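Local coordinates for riboflavin kinase, putative (Trypanosoma brucei, PDB 3BNW), which probably phosphorylates riboflavin with ATP to give FMN, the single step of the ATP route from the vitamin to this flavin cofactor, at residues A[18-23]-A[40-45]; A[61-66]-A[119-124]. All blocks are in the same frame, centred on the assembly; numbering follows the deposited sequence.

Contact 1: residues A[18-23]-A[40-45]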
loop_
_atom_site.group_PDB
_atom_site.type_symbol
_atom_site.label_atom_id
_atom_site.label_comp_id
_atom_site.label_asym_id
_atom_site.label_seq_id
_atom_site.Cartn_x
_atom_site.Cartn_y
_atom_site.Cartn_z
ATOM N N PHE A 18 -8.109 -3.583 6.043
ATOM C CA PHE A 18 -7.718 -4.956 5.783
ATOM C C PHE A 18 -6.211 -5.124 5.804
ATOM O O PHE A 18 -5.462 -4.160 5.944
ATOM C CB PHE A 18 -8.287 -5.432 4.439
ATOM C CG PHE A 18 -7.722 -4.709 3.243
ATOM C CD1 PHE A 18 -6.541 -5.137 2.649
ATOM C CD2 PHE A 18 -8.379 -3.613 2.706
ATOM C CE1 PHE A 18 -6.015 -4.478 1.552
ATOM C CE2 PHE A 18 -7.864 -2.950 1.606
ATOM C CZ PHE A 18 -6.677 -3.384 1.026
ATOM N N PHE A 19 -5.792 -6.378 5.669
ATOM C CA PHE A 19 -4.391 -6.763 5.628
ATOM C C PHE A 19 -4.131 -7.456 4.294
ATOM O O PHE A 19 -4.992 -8.177 3.788
ATOM C CB PHE A 19 -4.094 -7.709 6.796
ATOM C CG PHE A 19 -2.712 -8.303 6.773
ATOM C CD1 PHE A 19 -2.514 -9.615 6.357
ATOM C CD2 PHE A 19 -1.613 -7.557 7.178
ATOM C CE1 PHE A 19 -1.241 -10.171 6.339
ATOM C CE2 PHE A 19 -0.340 -8.101 7.164
ATOM C CZ PHE A 19 -0.153 -9.411 6.742
ATOM N N LEU A 20 -2.953 -7.228 3.723
ATOM C CA LEU A 20 -2.593 -7.835 2.446
ATOM C C LEU A 20 -1.128 -8.217 2.454
ATOM O O LEU A 20 -0.273 -7.402 2.806
ATOM C CB LEU A 20 -2.894 -6.871 1.292
ATOM C CG LEU A 20 -2.666 -7.352 -0.150
ATOM C CD1 LEU A 20 -3.347 -8.688 -0.427
ATOM C CD2 LEU A 20 -3.151 -6.291 -1.152
ATOM N N ARG A 21 -0.843 -9.462 2.086
ATOM C CA ARG A 21 0.533 -9.957 2.008
ATOM C C ARG A 21 0.766 -10.534 0.619
ATOM O O ARG A 21 -0.044 -11.325 0.135
ATOM C CB ARG A 21 0.789 -11.034 3.073
ATOM C CG ARG A 21 2.196 -11.652 3.016
ATOM C CD ARG A 21 2.432 -12.680 4.126
ATOM N NE ARG A 21 1.443 -13.767 4.106
ATOM C CZ ARG A 21 0.523 -13.996 5.045
ATOM N NH1 ARG A 21 0.436 -13.232 6.129
ATOM N NH2 ARG A 21 -0.318 -15.014 4.905
ATOM N N GLY A 22 1.865 -10.138 -0.015
ATOM C CA GLY A 22 2.203 -10.629 -1.348
ATOM C C GLY A 22 3.597 -10.214 -1.774
ATOM O O GLY A 22 4.195 -9.332 -1.167
ATOM N N LYS A 23 4.110 -10.851 -2.824
ATOM C CA LYS A 23 5.442 -10.544 -3.348
ATOM C C LYS A 23 5.457 -9.302 -4.249
ATOM O O LYS A 23 4.481 -9.003 -4.939
ATOM C CB LYS A 23 6.013 -11.746 -4.109
ATOM C CG LYS A 23 6.268 -12.959 -3.229
ATOM C CD LYS A 23 7.443 -13.784 -3.718
ATOM C CE LYS A 23 7.540 -15.097 -2.953
ATOM N NZ LYS A 23 8.857 -15.767 -3.135
ATOM N N ALA A 40 6.029 -0.972 -9.690
ATOM C CA ALA A 40 6.080 -2.110 -8.770
ATOM C C ALA A 40 4.668 -2.454 -8.307
ATOM O O ALA A 40 3.883 -1.560 -7.973
ATOM C CB ALA A 40 6.964 -1.797 -7.577
ATOM N N ASN A 41 4.352 -3.748 -8.303
ATOM C CA ASN A 41 3.035 -4.234 -7.900
ATOM C C ASN A 41 3.143 -5.326 -6.852
ATOM O O ASN A 41 4.197 -5.932 -6.678
ATOM C CB ASN A 41 2.278 -4.801 -9.103
ATOM C CG ASN A 41 2.293 -3.877 -10.296
ATOM O OD1 ASN A 41 1.551 -2.895 -10.350
ATOM N ND2 ASN A 41 3.134 -4.195 -11.273
ATOM N N ILE A 42 2.037 -5.576 -6.161
ATOM C CA ILE A 42 1.919 -6.741 -5.293
ATOM C C ILE A 42 1.248 -7.849 -6.099
ATOM O O ILE A 42 0.186 -7.634 -6.685
ATOM C CB ILE A 42 1.102 -6.438 -4.028
ATOM C CG1 ILE A 42 1.743 -5.285 -3.257
ATOM C CG2 ILE A 42 1.015 -7.672 -3.145
ATOM C CD1 ILE A 42 1.049 -4.966 -1.954
ATOM N N GLY A 43 1.882 -9.018 -6.142
ATOM C CA GLY A 43 1.356 -10.160 -6.884
ATOM C C GLY A 43 0.076 -10.691 -6.272
ATOM O O GLY A 43 0.062 -11.101 -5.112
ATOM N N LEU A 44 -1.003 -10.672 -7.054
ATOM C CA LEU A 44 -2.306 -11.137 -6.599
ATOM C C LEU A 44 -2.668 -12.461 -7.265
ATOM O O LEU A 44 -1.979 -12.919 -8.177
ATOM C CB LEU A 44 -3.381 -10.094 -6.915
ATOM C CG LEU A 44 -3.086 -8.642 -6.522
ATOM C CD1 LEU A 44 -4.243 -7.727 -6.925
ATOM C CD2 LEU A 44 -2.790 -8.528 -5.031
ATOM N N ASP A 45 -3.749 -13.072 -6.787
ATOM C CA ASP A 45 -4.369 -14.223 -7.445
ATOM C C ASP A 45 -5.876 -13.979 -7.535
ATOM O O ASP A 45 -6.360 -12.948 -7.067
ATOM C CB ASP A 45 -4.039 -15.531 -6.706
ATOM C CG ASP A 45 -4.553 -15.561 -5.268
ATOM O OD1 ASP A 45 -5.368 -14.698 -4.875
ATOM O OD2 ASP A 45 -4.134 -16.472 -4.526
HETATM O O HOH W 1 2.108 -12.549 -4.306
#
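I42 reaches G22 with its CG2 branch, and this is the close-packed part of the contact: the methyl stands 3.7 Å from G22 CA and also touches G22 C. The first torsion of I42 sets CG2 anti to its own backbone N. G22 has no side chain, and a CB built on it would collide with this methyl. Beyond the glycine the fit is looser. L20 CD2 comes only to 4.5 Å from I42 CD1, and to L44 CD2 the distance is the same. V99 of strand 98-103 and V116 of strand 115-126 add to the apolar surroundings of I42, while M49 and L52 of helix 46-52 pack on L44. That helix follows directly, D45 OD1 capping V48 N.

On the solvent side, where K23 is exposed, backbone groups make the join. G43 N donates to K23 O over 2.9 Å, an almost straight bond (168° at the hydrogen), and the same oxygen receives a CH...O contact from I42 CA at 3.4 Å. A water then bridges the two residues, accepting from K23 N at 3.0 Å and donating to G43 O at 2.6 Å. One direct backbone hydrogen bond and one water-mediated link thus join strand 18-25 of the antiparallel sheet, at K23, to the end of the short strand 41-42; the touching parts run 111° apart, consistent with a join limited to one direct bond.

Contact 2: residues A[61-66]-A[119-124]; sequences YGWGTV and IVLGEI
Y61 and W63 come to residues 119-124 by different first torsions. In Y61, CG stands between the backbone N and the carbonyl carbon (chi1 66°), and the ring lies against the backbone of G122; in W63, CG is anti to the carbonyl carbon (chi1 -65°). Y61, W63 and I119 all lie on one face of the sheet. G122 N lies 3.8 Å above the tyrosine ring plane, over its centre, and a CB on G122 would run into Y61 OH. I124 CG1 approaches Y61 CD2 to 3.6 Å. W63 CD1 meets L121 CD1 at 3.5 Å, the two side chains crossing obliquely.

Beneath these groups the backbones pair antiparallel, their axes 165° apart. W63 and I119 form a hydrogen-bonded pair, in which I119 N donates to W63 O over 2.8 Å. At Y61 the register slips by one residue in a classic beta bulge, L121 and G122 both facing the tyrosine. L121 N gives Y61 O a bond of 2.8 Å in the carbonyl plane, G122 N adds a weak one of 3.4 Å, and Y61 N donates to G122 O. G62, between the two bonded pairs, places its CA 3.2 Å from I119 O in a CH...O contact.

The buried polar ends are met elsewhere: Y61 OH is hydrogen-bonded to Q11 OE1, and L156 O accepts from W63 NE1. At the bulge, the two bonds to Y61 O keep the backbone paired through the register shift while the G122 backbone lies over one face of the Y61 ring.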
loop_
_atom_site.group_PDB
_atom_site.type_symbol
_atom_site.label_atom_id
_atom_site.label_comp_id
_atom_site.label_asym_id
_atom_site.label_seq_id
_atom_site.Cartn_x
_atom_site.Cartn_y
_atom_site.Cartn_z
ATOM N N TYR A 61 -4.095 4.387 2.032
ATOM C CA TYR A 61 -2.945 4.605 2.891
ATOM C C TYR A 61 -2.944 3.667 4.093
ATOM O O TYR A 61 -3.966 3.069 4.431
ATOM C CB TYR A 61 -2.918 6.064 3.356
ATOM C CG TYR A 61 -4.066 6.466 4.260
ATOM C CD1 TYR A 61 -3.960 6.348 5.645
ATOM C CD2 TYR A 61 -5.250 6.966 3.738
ATOM C CE1 TYR A 61 -5.004 6.711 6.482
ATOM C CE2 TYR A 61 -6.298 7.336 4.569
ATOM C CZ TYR A 61 -6.169 7.204 5.943
ATOM O OH TYR A 61 -7.204 7.567 6.782
ATOM N N GLY A 62 -1.789 3.548 4.740
ATOM C CA GLY A 62 -1.663 2.729 5.944
ATOM C C GLY A 62 -0.221 2.436 6.295
ATOM O O GLY A 62 0.675 3.192 5.936
ATOM N N TRP A 63 -0.003 1.324 6.993
ATOM C CA TRP A 63 1.334 0.897 7.403
ATOM C C TRP A 63 1.761 -0.317 6.605
ATOM O O TRP A 63 0.942 -1.181 6.313
ATOM C CB TRP A 63 1.346 0.528 8.884
ATOM C CG TRP A 63 1.071 1.668 9.789
ATOM C CD1 TRP A 63 -0.098 1.938 10.423
ATOM C CD2 TRP A 63 1.988 2.696 10.175
ATOM N NE1 TRP A 63 0.029 3.072 11.179
ATOM C CE2 TRP A 63 1.300 3.561 11.044
ATOM C CE3 TRP A 63 3.327 2.968 9.869
ATOM C CZ2 TRP A 63 1.899 4.686 11.616
ATOM C CZ3 TRP A 63 3.924 4.089 10.438
ATOM C CH2 TRP A 63 3.207 4.932 11.304
ATOM N N GLY A 64 3.043 -0.388 6.265
ATOM C CA GLY A 64 3.576 -1.535 5.538
ATOM C C GLY A 64 4.964 -1.929 5.984
ATOM O O GLY A 64 5.660 -1.155 6.637
ATOM N N THR A 65 5.365 -3.143 5.625
ATOM C CA THR A 65 6.719 -3.623 5.899
ATOM C C THR A 65 7.257 -4.365 4.679
ATOM O O THR A 65 6.482 -4.831 3.836
ATOM C CB THR A 65 6.757 -4.567 7.137
ATOM O OG1 THR A 65 6.030 -5.770 6.857
ATOM C CG2 THR A 65 6.147 -3.882 8.358
ATOM N N VAL A 66 8.579 -4.463 4.595
ATOM C CA VAL A 66 9.250 -5.179 3.514
ATOM C C VAL A 66 10.204 -6.204 4.125
ATOM O O VAL A 66 10.936 -5.897 5.065
ATOM C CB VAL A 66 10.001 -4.202 2.568
ATOM C CG1 VAL A 66 10.862 -4.957 1.567
ATOM C CG2 VAL A 66 9.009 -3.327 1.842
ATOM N N ILE A 119 -1.108 -3.016 5.953
ATOM C CA ILE A 119 -2.411 -2.798 6.572
ATOM C C ILE A 119 -2.977 -1.498 5.974
ATOM O O ILE A 119 -2.379 -0.434 6.128
ATOM C CB ILE A 119 -2.299 -2.706 8.112
ATOM C CG1 ILE A 119 -1.829 -4.052 8.682
ATOM C CG2 ILE A 119 -3.642 -2.315 8.735
ATOM C CD1 ILE A 119 -1.724 -4.116 10.200
ATOM N N VAL A 120 -4.103 -1.601 5.265
ATOM C CA VAL A 120 -4.742 -0.441 4.633
ATOM C C VAL A 120 -5.789 0.129 5.577
ATOM O O VAL A 120 -6.772 -0.532 5.866
ATOM C CB VAL A 120 -5.416 -0.808 3.282
ATOM C CG1 VAL A 120 -6.260 0.341 2.780
ATOM C CG2 VAL A 120 -4.384 -1.177 2.243
ATOM N N LEU A 121 -5.578 1.357 6.041
ATOM C CA LEU A 121 -6.407 1.942 7.092
ATOM C C LEU A 121 -7.398 2.983 6.582
ATOM O O LEU A 121 -8.346 3.321 7.288
ATOM C CB LEU A 121 -5.519 2.554 8.176
ATOM C CG LEU A 121 -4.695 1.530 8.971
ATOM C CD1 LEU A 121 -3.570 2.206 9.736
ATOM C CD2 LEU A 121 -5.589 0.736 9.906
ATOM N N GLY A 122 -7.199 3.501 5.372
ATOM C CA GLY A 122 -8.171 4.440 4.818
ATOM C C GLY A 122 -7.918 4.863 3.387
ATOM O O GLY A 122 -6.891 4.518 2.784
ATOM N N GLU A 123 -8.852 5.657 2.869
ATOM C CA GLU A 123 -8.822 6.119 1.487
ATOM C C GLU A 123 -8.567 7.622 1.381
ATOM O O GLU A 123 -9.084 8.407 2.176
ATOM C CB GLU A 123 -10.135 5.761 0.800
ATOM C CG GLU A 123 -11.378 6.404 1.403
ATOM C CD GLU A 123 -12.641 5.724 0.952
ATOM O OE1 GLU A 123 -12.556 4.880 0.038
ATOM O OE2 GLU A 123 -13.720 6.020 1.513
ATOM N N ILE A 124 -7.770 8.008 0.388
ATOM C CA ILE A 124 -7.405 9.409 0.174
ATOM C C ILE A 124 -8.339 10.054 -0.850
ATOM O O ILE A 124 -8.937 11.102 -0.594
ATOM C CB ILE A 124 -5.943 9.537 -0.315
ATOM C CG1 ILE A 124 -4.986 8.874 0.691
ATOM C CG2 ILE A 124 -5.583 11.000 -0.543
ATOM C CD1 ILE A 124 -3.509 9.057 0.385
#

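In the fold
Contact 2 lies in the core and contact 1 is only partly buried, yet both belong to one antiparallel sheet, with centres about 12 Å apart. Strands 18-25 and 115-126 are neighbours in it: F18 O accepts a probable hydrogen bond from V120 N, and the F19 ring packs on I119. The strand 115-126 is thus paired with 18-25 at one edge and with 58-69 at the other. The chemistry follows position. The inner pair, 61-66 with 119-124, is a direct backbone ladder with the Y61 ring against G122 and W63 against the L121 side chain, whereas 18-23 meets 40-45 through a single backbone hydrogen bond, aliphatic packing and a water.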